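Side-chain contacts in VIN1 (Oscarella pearsei, PDB 6BFI), which probably binds actin filaments and may play a role in cell-cell adhesion, as a sponge member of the vinculin/alpha-catenin family: residues R132-V137 / R247-T252; P166-M171 / I240-I245; T7-S12 / D121-A126; S170-V175 / G196-Q201; V3-K8 / T793-G798. All blocks are in the same frame, centred on the assembly; numbering follows the deposited sequence. Where two conformers were deposited one is given.

Contact 1: residues R132-V137 / R247-T252; sequences RKMVKV and RVLQLT
Met134 and Gln250 both send CG away from their own carbonyl carbon (chi1 -48° and -64°), and each chain then runs on extended. These torsions stretch the thioether of Met134 past Leu249, and they carry the amide of Gln250 across to Val135. The contact joins helix 102-145 to the C-terminal end of helix 224-249, where the chain leaves the helix after Leu249. The backbones come nearest at Val135 and Leu249, with CA atoms 7.4 Å apart.

Met134 and Leu249 cross at about a right angle. The two methyls of Leu249 divide the work: CD2 meets Met134 SD at 3.7 Å, and CD1 lies 3.9 Å from Met134 CB. Val135 faces the other segment directly. Its CG2 is 3.7 Å from Gln250 NE2, and its CG1 is 3.9 Å from the same nitrogen. The aliphatic part of Gln250 takes part too, with CG 3.9 Å from Val135 CG2. Around the pair, Met134 and Leu249 both reach Arg178 of helix 154-178. Leu249 also packs on Cys138.

The chemistry grades from inside to outside. The sulfur and leucine methyls are buried and meet by van der Waals contact. The exposed glutamine crosses the valine methyls with its chain and amide nitrogen. Nothing polar fixes the pairing, so it rests on fit.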
# COMPACT_ATOMS: atom_id res chain seq x y z
N ARG A 132 -4.61 20.23 -20.21
CA ARG A 132 -5.72 21.18 -20.27
C ARG A 132 -6.88 20.63 -21.11
O ARG A 132 -8.05 20.78 -20.74
CB ARG A 132 -5.25 22.52 -20.84
CG ARG A 132 -4.50 23.40 -19.85
CD ARG A 132 -4.44 24.84 -20.33
NE ARG A 132 -3.90 24.95 -21.68
CZ ARG A 132 -2.63 25.21 -21.96
NH1 ARG A 132 -1.76 25.40 -20.97
NH2 ARG A 132 -2.22 25.29 -23.22
N LYS A 133 -6.56 19.97 -22.23
CA LYS A 133 -7.61 19.35 -23.04
C LYS A 133 -8.36 18.27 -22.25
O LYS A 133 -9.60 18.28 -22.17
CB LYS A 133 -7.01 18.77 -24.31
CG LYS A 133 -8.01 18.02 -25.18
CD LYS A 133 -7.31 16.99 -26.04
CE LYS A 133 -6.65 15.91 -25.19
NZ LYS A 133 -7.65 15.19 -24.34
N MET A 134 -7.61 17.34 -21.66
CA MET A 134 -8.23 16.25 -20.91
C MET A 134 -9.12 16.79 -19.79
O MET A 134 -10.29 16.40 -19.66
CB MET A 134 -7.16 15.32 -20.34
CG MET A 134 -6.10 14.90 -21.35
SD MET A 134 -5.07 13.54 -20.77
CE MET A 134 -4.17 13.14 -22.26
N VAL A 135 -8.57 17.69 -18.97
CA VAL A 135 -9.34 18.30 -17.89
C VAL A 135 -10.57 19.01 -18.42
O VAL A 135 -11.63 19.00 -17.78
CB VAL A 135 -8.44 19.25 -17.07
CG1 VAL A 135 -9.26 20.08 -16.10
CG2 VAL A 135 -7.38 18.45 -16.33
N LYS A 136 -10.47 19.61 -19.61
CA LYS A 136 -11.64 20.22 -20.23
C LYS A 136 -12.74 19.19 -20.46
O LYS A 136 -13.90 19.41 -20.07
CB LYS A 136 -11.22 20.89 -21.55
CG LYS A 136 -12.36 21.39 -22.43
CD LYS A 136 -11.78 22.01 -23.70
CE LYS A 136 -12.86 22.31 -24.73
NZ LYS A 136 -12.26 22.80 -26.01
N VAL A 137 -12.40 18.05 -21.07
CA VAL A 137 -13.39 17.00 -21.28
C VAL A 137 -14.01 16.56 -19.96
O VAL A 137 -15.24 16.52 -19.80
CB VAL A 137 -12.76 15.81 -22.03
CG1 VAL A 137 -13.69 14.61 -22.00
CG2 VAL A 137 -12.42 16.20 -23.46
N ARG A 247 -7.55 15.74 -10.64
CA ARG A 247 -6.42 16.09 -9.77
C ARG A 247 -5.17 15.30 -10.15
O ARG A 247 -4.08 15.87 -10.25
CB ARG A 247 -6.79 15.85 -8.31
CG ARG A 247 -5.78 16.41 -7.33
CD ARG A 247 -6.05 15.96 -5.91
NE ARG A 247 -5.82 14.53 -5.74
CZ ARG A 247 -4.64 13.99 -5.44
NH1 ARG A 247 -3.58 14.77 -5.27
NH2 ARG A 247 -4.52 12.68 -5.31
N VAL A 248 -5.32 13.99 -10.36
CA VAL A 248 -4.17 13.16 -10.71
C VAL A 248 -3.66 13.51 -12.10
O VAL A 248 -2.45 13.44 -12.36
CB VAL A 248 -4.54 11.67 -10.59
CG1 VAL A 248 -3.36 10.79 -10.95
CG2 VAL A 248 -5.03 11.36 -9.19
N LEU A 249 -4.56 13.88 -13.02
CA LEU A 249 -4.15 14.29 -14.36
C LEU A 249 -3.19 15.47 -14.31
O LEU A 249 -2.31 15.59 -15.17
CB LEU A 249 -5.38 14.65 -15.20
CG LEU A 249 -6.02 13.53 -16.03
CD1 LEU A 249 -7.33 14.00 -16.64
CD2 LEU A 249 -5.06 13.08 -17.12
N GLN A 250 -3.34 16.35 -13.32
CA GLN A 250 -2.57 17.58 -13.24
C GLN A 250 -1.33 17.46 -12.35
O GLN A 250 -0.61 18.45 -12.19
CB GLN A 250 -3.46 18.72 -12.74
CG GLN A 250 -4.59 19.08 -13.69
CD GLN A 250 -5.52 20.13 -13.13
OE1 GLN A 250 -5.74 20.21 -11.92
NE2 GLN A 250 -6.08 20.97 -14.00
N LEU A 251 -1.07 16.29 -11.78
CA LEU A 251 0.13 16.09 -10.98
C LEU A 251 1.34 15.94 -11.89
O LEU A 251 1.33 15.11 -12.82
CB LEU A 251 -0.02 14.87 -10.07
CG LEU A 251 -0.91 15.06 -8.85
CD1 LEU A 251 -0.86 13.82 -7.96
CD2 LEU A 251 -0.49 16.30 -8.07
N THR A 252 2.37 16.73 -11.64
CA THR A 252 3.63 16.66 -12.37
C THR A 252 4.80 16.36 -11.43
O THR A 252 5.93 16.77 -11.70
CB THR A 252 3.89 17.94 -13.15
OG1 THR A 252 4.00 19.05 -12.25
CG2 THR A 252 2.75 18.21 -14.13

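Contact 2: residues P166-M171 / I240-I245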
# COMPACT_ATOMS: atom_id res chain seq x y z
N PRO A 166 -21.70 9.33 -25.07
CA PRO A 166 -20.54 9.74 -25.89
C PRO A 166 -19.52 10.57 -25.12
O PRO A 166 -18.32 10.42 -25.35
CB PRO A 166 -21.19 10.53 -27.03
CG PRO A 166 -22.47 11.03 -26.46
CD PRO A 166 -22.95 9.93 -25.56
N GLY A 167 -19.98 11.44 -24.22
CA GLY A 167 -19.04 12.20 -23.41
C GLY A 167 -18.22 11.31 -22.48
O GLY A 167 -17.00 11.47 -22.37
N MET A 168 -18.89 10.36 -21.81
CA MET A 168 -18.18 9.42 -20.95
C MET A 168 -17.15 8.62 -21.74
O MET A 168 -16.02 8.42 -21.28
CB MET A 168 -19.17 8.49 -20.26
CG MET A 168 -19.81 9.07 -19.01
SD MET A 168 -18.62 9.26 -17.68
CE MET A 168 -19.64 9.96 -16.39
N THR A 169 -17.53 8.15 -22.93
CA THR A 169 -16.58 7.41 -23.76
C THR A 169 -15.40 8.30 -24.16
O THR A 169 -14.24 7.86 -24.12
CB THR A 169 -17.28 6.86 -25.00
OG1 THR A 169 -18.21 5.84 -24.61
CG2 THR A 169 -16.28 6.28 -25.98
N SER A 170 -15.67 9.56 -24.51
CA SER A 170 -14.60 10.48 -24.86
C SER A 170 -13.66 10.73 -23.69
O SER A 170 -12.46 10.95 -23.89
CB SER A 170 -15.18 11.80 -25.36
OG SER A 170 -15.82 12.50 -24.30
N MET A 171 -14.18 10.71 -22.46
CA MET A 171 -13.31 10.88 -21.30
C MET A 171 -12.47 9.63 -21.06
O MET A 171 -11.26 9.71 -20.83
CB MET A 171 -14.15 11.21 -20.06
CG MET A 171 -13.33 11.42 -18.80
SD MET A 171 -14.34 11.74 -17.34
CE MET A 171 -15.18 10.17 -17.16
N ILE A 240 -17.11 12.85 -7.50
CA ILE A 240 -15.88 12.77 -6.74
C ILE A 240 -14.81 12.01 -7.51
O ILE A 240 -13.65 12.45 -7.59
CB ILE A 240 -16.15 12.14 -5.36
CG1 ILE A 240 -16.86 13.15 -4.45
CG2 ILE A 240 -14.86 11.64 -4.72
CD1 ILE A 240 -17.38 12.56 -3.16
N ALA A 241 -15.18 10.88 -8.11
CA ALA A 241 -14.22 10.13 -8.92
C ALA A 241 -13.65 10.99 -10.05
O ALA A 241 -12.44 10.97 -10.30
CB ALA A 241 -14.87 8.87 -9.49
N ILE A 242 -14.50 11.75 -10.73
CA ILE A 242 -14.02 12.60 -11.82
C ILE A 242 -13.14 13.72 -11.27
O ILE A 242 -12.15 14.11 -11.91
CB ILE A 242 -15.20 13.13 -12.64
CG1 ILE A 242 -15.92 11.98 -13.34
CG2 ILE A 242 -14.72 14.15 -13.68
CD1 ILE A 242 -17.09 12.42 -14.21
N GLU A 243 -13.48 14.26 -10.10
CA GLU A 243 -12.62 15.24 -9.45
C GLU A 243 -11.22 14.67 -9.23
O GLU A 243 -10.21 15.33 -9.51
CB GLU A 243 -13.22 15.69 -8.12
CG GLU A 243 -14.25 16.80 -8.22
CD GLU A 243 -13.63 18.13 -8.60
OE1 GLU A 243 -12.64 18.53 -7.96
OE2 GLU A 243 -14.13 18.77 -9.55
N GLU A 244 -11.15 13.44 -8.72
CA GLU A 244 -9.84 12.83 -8.46
C GLU A 244 -9.09 12.57 -9.75
O GLU A 244 -7.87 12.76 -9.81
CB GLU A 244 -10.01 11.54 -7.65
CG GLU A 244 -8.70 10.95 -7.15
CD GLU A 244 -8.05 11.78 -6.06
OE1 GLU A 244 -8.68 12.73 -5.57
OE2 GLU A 244 -6.89 11.47 -5.70
N ILE A 245 -9.79 12.13 -10.80
CA ILE A 245 -9.15 11.99 -12.10
C ILE A 245 -8.54 13.31 -12.55
O ILE A 245 -7.41 13.35 -13.04
CB ILE A 245 -10.16 11.46 -13.15
CG1 ILE A 245 -10.30 9.94 -13.03
CG2 ILE A 245 -9.72 11.82 -14.55
CD1 ILE A 245 -11.32 9.35 -13.98
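Met171 and Ile242 mark the nearest approach of the two helical backbones, yet their CA atoms are still 9.7 Å apart, and long side chains bridge the gap. The fold is a helical bundle of the vinculin family. Here helices 154-178 and 224-249 face each other across its interior.

The bridge is made by two methionines and one isoleucine, all buried. Met171 points at the opposite helix. Its CG lies anti to the backbone N (chi1 -179°), the chain stays straight at chi2, and a bend at the sulfur (chi3 66°) swings the terminal methyl. Met168 sits one turn earlier. It bends at chi2 instead (-68°), and this brings its own end toward the same place. Ile242 answers with its longer branch, CG1 to CD1, which meets both methionine chains at a slant.

More apolar side chains adjoin the methionines. Met168 also packs on Val198 and Ile202 of helix 185-215, while Met171 reaches Cys138 and Val141 of helix 102-145. All four helices therefore meet around this cluster. Thioether chains from one helix reach into the middle, and methyls make the cross-contacts. Ile242 CD1 is touched by two methyls at equal range: Met168 CE and Met171 CE each lie 4.2 Å from it.

Contact 3: residues T7-S12 / D121-A126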
# COMPACT_ATOMS: atom_id res chain seq x y z
N THR A 7 6.62 11.92 -17.29
CA THR A 7 6.14 11.38 -18.56
C THR A 7 7.27 10.58 -19.21
O THR A 7 8.43 10.99 -19.16
CB THR A 7 5.66 12.52 -19.47
OG1 THR A 7 4.28 12.81 -19.19
CG2 THR A 7 5.81 12.17 -20.94
N LYS A 8 6.91 9.43 -19.80
CA LYS A 8 7.91 8.58 -20.44
C LYS A 8 8.63 9.31 -21.57
O LYS A 8 9.81 9.03 -21.83
CB LYS A 8 7.25 7.31 -20.98
CG LYS A 8 6.74 6.37 -19.89
CD LYS A 8 5.98 5.20 -20.48
CE LYS A 8 5.53 4.23 -19.40
NZ LYS A 8 4.80 3.07 -19.98
N THR A 9 7.95 10.23 -22.26
CA THR A 9 8.63 11.05 -23.26
C THR A 9 9.62 12.00 -22.61
O THR A 9 10.74 12.18 -23.11
CB THR A 9 7.60 11.82 -24.08
OG1 THR A 9 6.74 10.90 -24.77
CG2 THR A 9 8.29 12.72 -25.10
N LEU A 10 9.23 12.62 -21.50
CA LEU A 10 10.13 13.52 -20.78
C LEU A 10 11.40 12.81 -20.36
O LEU A 10 12.51 13.25 -20.68
CB LEU A 10 9.42 14.11 -19.56
CG LEU A 10 8.63 15.40 -19.77
CD1 LEU A 10 7.83 15.74 -18.53
CD2 LEU A 10 9.58 16.54 -20.12
N GLU A 11 11.26 11.70 -19.63
CA GLU A 11 12.43 10.93 -19.21
C GLU A 11 13.22 10.42 -20.41
O GLU A 11 14.46 10.49 -20.42
CB GLU A 11 11.99 9.77 -18.31
CG GLU A 11 13.04 8.69 -18.14
CD GLU A 11 12.53 7.51 -17.32
OE1 GLU A 11 11.66 7.73 -16.44
OE2 GLU A 11 12.98 6.38 -17.57
N SER A 12 12.52 9.93 -21.43
CA SER A 12 13.19 9.35 -22.59
C SER A 12 14.07 10.37 -23.30
O SER A 12 15.15 10.03 -23.78
CB SER A 12 12.15 8.77 -23.55
OG SER A 12 12.77 8.24 -24.71
N ASP A 121 11.09 22.40 -20.27
CA ASP A 121 10.00 23.34 -20.50
C ASP A 121 9.40 23.18 -21.89
O ASP A 121 8.17 23.27 -22.06
CB ASP A 121 10.50 24.77 -20.29
CG ASP A 121 11.00 25.02 -18.89
OD1 ASP A 121 10.54 24.33 -17.96
OD2 ASP A 121 11.86 25.92 -18.71
N LEU A 122 10.25 22.93 -22.89
CA LEU A 122 9.77 22.74 -24.25
C LEU A 122 8.75 21.60 -24.33
O LEU A 122 7.69 21.75 -24.94
CB LEU A 122 10.95 22.46 -25.19
CG LEU A 122 11.24 23.53 -26.23
CD1 LEU A 122 12.26 23.02 -27.24
CD2 LEU A 122 9.96 23.95 -26.93
N LEU A 123 9.06 20.46 -23.71
CA LEU A 123 8.08 19.39 -23.67
C LEU A 123 6.93 19.69 -22.72
O LEU A 123 5.83 19.16 -22.90
CB LEU A 123 8.77 18.07 -23.28
CG LEU A 123 9.84 17.58 -24.26
CD1 LEU A 123 10.70 16.49 -23.63
CD2 LEU A 123 9.19 17.08 -25.54
N MET A 124 7.15 20.57 -21.73
CA MET A 124 6.16 20.80 -20.69
C MET A 124 5.03 21.72 -21.13
O MET A 124 3.92 21.61 -20.61
CB MET A 124 6.83 21.38 -19.44
CG MET A 124 7.13 20.34 -18.38
SD MET A 124 5.70 19.31 -17.99
CE MET A 124 4.55 20.54 -17.38
N CYS A 125 5.28 22.65 -22.06
CA CYS A 125 4.15 23.43 -22.56
C CYS A 125 3.20 22.56 -23.38
O CYS A 125 1.97 22.71 -23.30
CB CYS A 125 4.64 24.64 -23.37
SG CYS A 125 5.81 24.30 -24.69
N ALA A 126 3.75 21.61 -24.14
CA ALA A 126 2.92 20.63 -24.84
C ALA A 126 2.16 19.76 -23.85
O ALA A 126 0.95 19.54 -23.99
CB ALA A 126 3.78 19.78 -25.77
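An antiparallel helix pair in a helical bundle of the vinculin fold brings Leu10 against Leu123. Helices 41-59 and 68-97 pack on helix 102-145 here, and Leu122 touches both. Helix 8-32 is at its first turn, and helix 102-145 is in mid-course. The short axes run at 170° to each other and approach to 10.4 Å. Leu10 and Leu123 are also nearest by backbone, with CA atoms 6.9 Å apart.

The two leucines slide past each other in opposite directions. Leu10 does most of the touching with one methyl: its CD2 lies 3.6 Å from Leu123 CB and 3.7 Å from Leu123 CD1. Leu123 faces helix 8-32, and its CD1 is 4.2 Å from Leu10 CA. At the exposed margin, Thr9 makes a loose approach to Leu123, with its CG2 4.5 Å from Leu123 CD2. Leu123 also packs on Leu54 of helix 41-59, and Leu10 rests on Lys4 in the preceding loop.

Met124 closes the other flank. Its chain bends twice, at chi2 (-50°) and chi3 (-62°), and so stays folded close to its own helix. The sulfur also touches His6. The Met124 side chain crosses Leu10 at about a right angle, and Leu10 CD1 sits 4.2 Å from Met124 SD.

Contact 4: residues S170-V175 / G196-Q201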
# COMPACT_ATOMS: atom_id res chain seq x y z
N SER A 170 -15.67 9.56 -24.51
CA SER A 170 -14.60 10.48 -24.86
C SER A 170 -13.66 10.73 -23.69
O SER A 170 -12.46 10.95 -23.89
CB SER A 170 -15.18 11.80 -25.36
OG SER A 170 -15.82 12.50 -24.30
N MET A 171 -14.18 10.71 -22.46
CA MET A 171 -13.31 10.88 -21.30
C MET A 171 -12.47 9.63 -21.06
O MET A 171 -11.26 9.71 -20.83
CB MET A 171 -14.15 11.21 -20.06
CG MET A 171 -13.33 11.42 -18.80
SD MET A 171 -14.34 11.74 -17.34
CE MET A 171 -15.18 10.17 -17.16
N MET A 172 -13.10 8.45 -21.13
CA MET A 172 -12.40 7.21 -20.81
C MET A 172 -11.32 6.88 -21.84
O MET A 172 -10.28 6.33 -21.49
CB MET A 172 -13.39 6.06 -20.69
CG MET A 172 -14.37 6.20 -19.54
SD MET A 172 -15.52 4.82 -19.47
CE MET A 172 -16.71 5.43 -18.29
N LYS A 173 -11.57 7.19 -23.12
CA LYS A 173 -10.53 6.92 -24.11
C LYS A 173 -9.32 7.82 -23.90
O LYS A 173 -8.18 7.40 -24.13
CB LYS A 173 -11.09 7.10 -25.53
CG LYS A 173 -11.41 8.53 -25.92
CD LYS A 173 -11.61 8.65 -27.42
CE LYS A 173 -11.62 10.10 -27.88
NZ LYS A 173 -11.40 10.20 -29.35
N VAL A 174 -9.55 9.05 -23.43
CA VAL A 174 -8.46 9.99 -23.23
C VAL A 174 -7.66 9.64 -21.98
O VAL A 174 -6.42 9.66 -22.00
CB VAL A 174 -9.02 11.42 -23.17
CG1 VAL A 174 -8.15 12.31 -22.32
CG2 VAL A 174 -9.13 11.99 -24.58
N VAL A 175 -8.34 9.30 -20.88
CA VAL A 175 -7.62 8.92 -19.66
C VAL A 175 -6.90 7.59 -19.86
O VAL A 175 -5.72 7.45 -19.51
CB VAL A 175 -8.59 8.87 -18.47
CG1 VAL A 175 -7.85 8.46 -17.21
CG2 VAL A 175 -9.25 10.23 -18.28
N GLY A 196 -12.31 2.62 -13.29
CA GLY A 196 -13.17 1.52 -12.90
C GLY A 196 -14.40 2.00 -12.15
O GLY A 196 -15.52 1.52 -12.40
N THR A 197 -14.22 2.95 -11.23
CA THR A 197 -15.36 3.48 -10.48
C THR A 197 -16.41 4.07 -11.42
O THR A 197 -17.60 3.75 -11.30
CB THR A 197 -14.88 4.54 -9.48
OG1 THR A 197 -14.16 3.91 -8.42
CG2 THR A 197 -16.07 5.30 -8.90
N VAL A 198 -15.99 4.91 -12.36
CA VAL A 198 -16.95 5.52 -13.28
C VAL A 198 -17.66 4.45 -14.10
O VAL A 198 -18.90 4.45 -14.24
CB VAL A 198 -16.25 6.56 -14.17
CG1 VAL A 198 -17.23 7.15 -15.17
CG2 VAL A 198 -15.63 7.66 -13.33
N ARG A 199 -16.89 3.51 -14.65
CA ARG A 199 -17.46 2.49 -15.52
C ARG A 199 -18.48 1.62 -14.79
O ARG A 199 -19.50 1.23 -15.37
CB ARG A 199 -16.34 1.62 -16.12
CG ARG A 199 -16.16 1.80 -17.62
CD ARG A 199 -15.17 0.79 -18.19
NE ARG A 199 -13.78 1.21 -18.02
CZ ARG A 199 -13.06 1.79 -18.97
NH1 ARG A 199 -13.59 2.03 -20.16
NH2 ARG A 199 -11.80 2.14 -18.74
N GLU A 200 -18.23 1.32 -13.51
CA GLU A 200 -19.20 0.54 -12.75
C GLU A 200 -20.36 1.38 -12.24
O GLU A 200 -21.42 0.83 -11.95
CB GLU A 200 -18.52 -0.18 -11.58
CG GLU A 200 -17.93 0.72 -10.51
CD GLU A 200 -17.28 -0.06 -9.38
OE1 GLU A 200 -17.97 -0.37 -8.39
OE2 GLU A 200 -16.07 -0.38 -9.50
N GLN A 201 -20.20 2.70 -12.16
CA GLN A 201 -21.24 3.55 -11.59
C GLN A 201 -22.24 4.08 -12.62
O GLN A 201 -23.34 4.49 -12.23
CB GLN A 201 -20.63 4.74 -10.85
CG GLN A 201 -20.02 4.37 -9.50
CD GLN A 201 -20.98 3.61 -8.61
OE1 GLN A 201 -22.02 4.14 -8.21
NE2 GLN A 201 -20.64 2.37 -8.31
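The guanidinium of Arg199 has the thioether of Met172 over one face. Met172 SD lies 3.5 Å from Arg199 NH1 and 3.9 Å from Arg199 CZ. Arg199 was modelled in two conformers, so this placement belongs to one of them. The helices are neighbours in the helical bundle of the vinculin fold: 154-178 and 185-215 follow each other in the chain and run antiparallel, with short axes 156° apart in direction and 11.5 Å at closest.

Met172 carries most of the contact. Its chain is extended beyond CG and runs out toward helix 185-215. A bend at chi3 (-83°) turns the guanidinium so that the sulfur lies over its face. The aliphatic part of the arginine meets the same atom, with Arg199 CG 3.6 Å from Met172 SD. Further in, Met172 CE lies 3.6 Å from Val198 CG1. Met171 adds its CE from the buried side, 4.2 Å from Val198 CG1. Val198 in turn packs on Leu238 of helix 224-249.

An alanine in place of Met172 is likely to cost Val198 CG1 its contact with the methionine methyl and to leave the Arg199 guanidinium without the sulfur over its face, freer to turn.

The contact thus passes from an exposed, charged margin to a buried apolar floor. The methionine methyl spans the two: besides Val198, Met172 CE touches Arg199 CG at 3.7 Å.

Contact 5: residues V3-K8 / T793-G798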
# COMPACT_ATOMS: atom_id res chain seq x y z
N VAL A 3 12.82 21.03 -13.69
CA VAL A 3 12.85 19.95 -14.66
C VAL A 3 11.80 18.90 -14.29
O VAL A 3 11.53 18.66 -13.11
CB VAL A 3 14.26 19.33 -14.74
CG1 VAL A 3 14.69 18.77 -13.39
CG2 VAL A 3 14.33 18.26 -15.82
N LYS A 4 11.19 18.30 -15.31
CA LYS A 4 10.10 17.36 -15.12
C LYS A 4 10.45 16.01 -15.75
O LYS A 4 11.14 15.94 -16.77
CB LYS A 4 8.79 17.89 -15.72
CG LYS A 4 8.29 19.19 -15.11
CD LYS A 4 7.91 19.00 -13.65
CE LYS A 4 7.37 20.28 -13.05
NZ LYS A 4 6.89 20.08 -11.65
N PHE A 5 9.95 14.94 -15.12
CA PHE A 5 10.09 13.59 -15.67
C PHE A 5 8.90 12.72 -15.32
O PHE A 5 9.05 11.51 -15.14
CB PHE A 5 11.39 12.92 -15.20
CG PHE A 5 12.05 13.61 -14.04
CD1 PHE A 5 11.51 13.54 -12.77
CD2 PHE A 5 13.22 14.32 -14.23
CE1 PHE A 5 12.12 14.18 -11.70
CE2 PHE A 5 13.84 14.96 -13.17
CZ PHE A 5 13.29 14.89 -11.90
N HIS A 6 7.71 13.31 -15.23
CA HIS A 6 6.48 12.58 -14.94
C HIS A 6 5.93 11.85 -16.16
O HIS A 6 4.88 11.21 -16.05
CB HIS A 6 5.41 13.53 -14.39
CG HIS A 6 5.12 14.69 -15.29
ND1 HIS A 6 3.98 14.76 -16.07
CD2 HIS A 6 5.81 15.83 -15.55
CE1 HIS A 6 3.98 15.88 -16.76
NE2 HIS A 6 5.08 16.55 -16.46
N THR A 7 6.62 11.92 -17.29
CA THR A 7 6.14 11.38 -18.56
C THR A 7 7.27 10.58 -19.21
O THR A 7 8.43 10.99 -19.16
CB THR A 7 5.66 12.52 -19.47
OG1 THR A 7 4.28 12.81 -19.19
CG2 THR A 7 5.81 12.17 -20.94
N LYS A 8 6.91 9.43 -19.80
CA LYS A 8 7.91 8.58 -20.44
C LYS A 8 8.63 9.31 -21.57
O LYS A 8 9.81 9.03 -21.83
CB LYS A 8 7.25 7.31 -20.98
CG LYS A 8 6.74 6.37 -19.89
CD LYS A 8 5.98 5.20 -20.48
CE LYS A 8 5.53 4.23 -19.40
NZ LYS A 8 4.80 3.07 -19.98
N THR A 793 18.91 21.96 -5.37
CA THR A 793 19.27 21.32 -4.11
C THR A 793 18.08 20.60 -3.50
O THR A 793 18.18 19.43 -3.12
CB THR A 793 19.82 22.37 -3.14
OG1 THR A 793 21.00 22.96 -3.69
CG2 THR A 793 20.15 21.74 -1.80
N ASP A 794 16.93 21.28 -3.41
CA ASP A 794 15.77 20.69 -2.73
C ASP A 794 15.26 19.45 -3.47
O ASP A 794 14.87 18.46 -2.84
CB ASP A 794 14.66 21.73 -2.60
CG ASP A 794 15.10 22.95 -1.81
OD1 ASP A 794 16.14 22.87 -1.12
OD2 ASP A 794 14.41 23.99 -1.89
N MET A 795 15.26 19.49 -4.81
CA MET A 795 14.83 18.32 -5.56
C MET A 795 15.82 17.17 -5.40
O MET A 795 15.41 16.01 -5.24
CB MET A 795 14.65 18.68 -7.04
CG MET A 795 13.53 19.68 -7.28
SD MET A 795 13.45 20.23 -9.00
CE MET A 795 12.92 18.73 -9.82
N LEU A 796 17.12 17.47 -5.44
CA LEU A 796 18.11 16.42 -5.25
C LEU A 796 17.97 15.77 -3.89
O LEU A 796 17.96 14.54 -3.78
CB LEU A 796 19.52 16.98 -5.44
CG LEU A 796 20.67 15.98 -5.24
CD1 LEU A 796 20.54 14.80 -6.19
CD2 LEU A 796 22.01 16.66 -5.41
N VAL A 797 17.84 16.57 -2.83
CA VAL A 797 17.77 16.00 -1.49
C VAL A 797 16.47 15.25 -1.29
O VAL A 797 16.44 14.21 -0.60
CB VAL A 797 17.98 17.08 -0.40
CG1 VAL A 797 19.33 17.77 -0.58
CG2 VAL A 797 16.85 18.09 -0.41
N GLY A 798 15.37 15.72 -1.88
CA GLY A 798 14.13 14.96 -1.80
C GLY A 798 14.25 13.61 -2.47
O GLY A 798 13.86 12.58 -1.90
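Val3 is the first residue of 3-8 to meet the helix, and its partner is Met795. The backbones are not close, since the CA atoms of Val3 and Met795 are 9.5 Å apart. The methionine covers the distance. It points at the loop, and a bend at chi3 (68°) turns its terminal methyl onto Val3. That methyl, Met795 CE, lies 3.6 Å from Val3 O and 4.0 Å from Val3 CG1. CG1 stands between the backbone N and the carbonyl carbon of its own residue (chi1 60°). The methyl therefore touches both backbone and side chain of one valine.

Lys4 starts out away from the helix; its NZ is hydrogen-bonded to Thr252 OG1. Phe5 turns back toward the helix. Its ring comes to the same methyl at a slant, with Phe5 CZ 4.4 Å from Met795 CE. One face of the ring has Val3 O above it, offset toward the rim. His6 packs against Met124 and Asp127. Thr7 then stands right before helix 8-32, which Lys8 begins.

The contact joins the N-terminal loop to a helix of the C-terminal region. Helices 763-778 and 786-817 are probably the tail region, consistent with the head-to-tail packing known in vinculin. The loop lies between these two and helix 102-145, which Val3 touches at Asn117. Helix 763-778 completes the setting: its Leu773 packs on Val3, Phe5 and Met795 alike.

Contacts 2 and 4 share Met171 on helix 154-178, and their centres are only 5 Å apart. Contact 2 is fully buried and purely apolar. Contact 4 starts in that core and ends at an exposed arginine. Contact 1 uses helix 224-249, like contact 2, but at its C-terminal end, where a surface glutamine joins in. Contact 3 lies nearer the N-terminal end of helix 102-145, which contact 1 also uses. Contacts 3 and 5 are both partly buried. Contact 3 is mainly leucine packing with an exposed threonine at its edge. In contact 5 a loop meets a distant helix through a single methionine methyl. The Lys4 to Thr252 bond ties it to contact 1, and His6 with Met124 to contact 3.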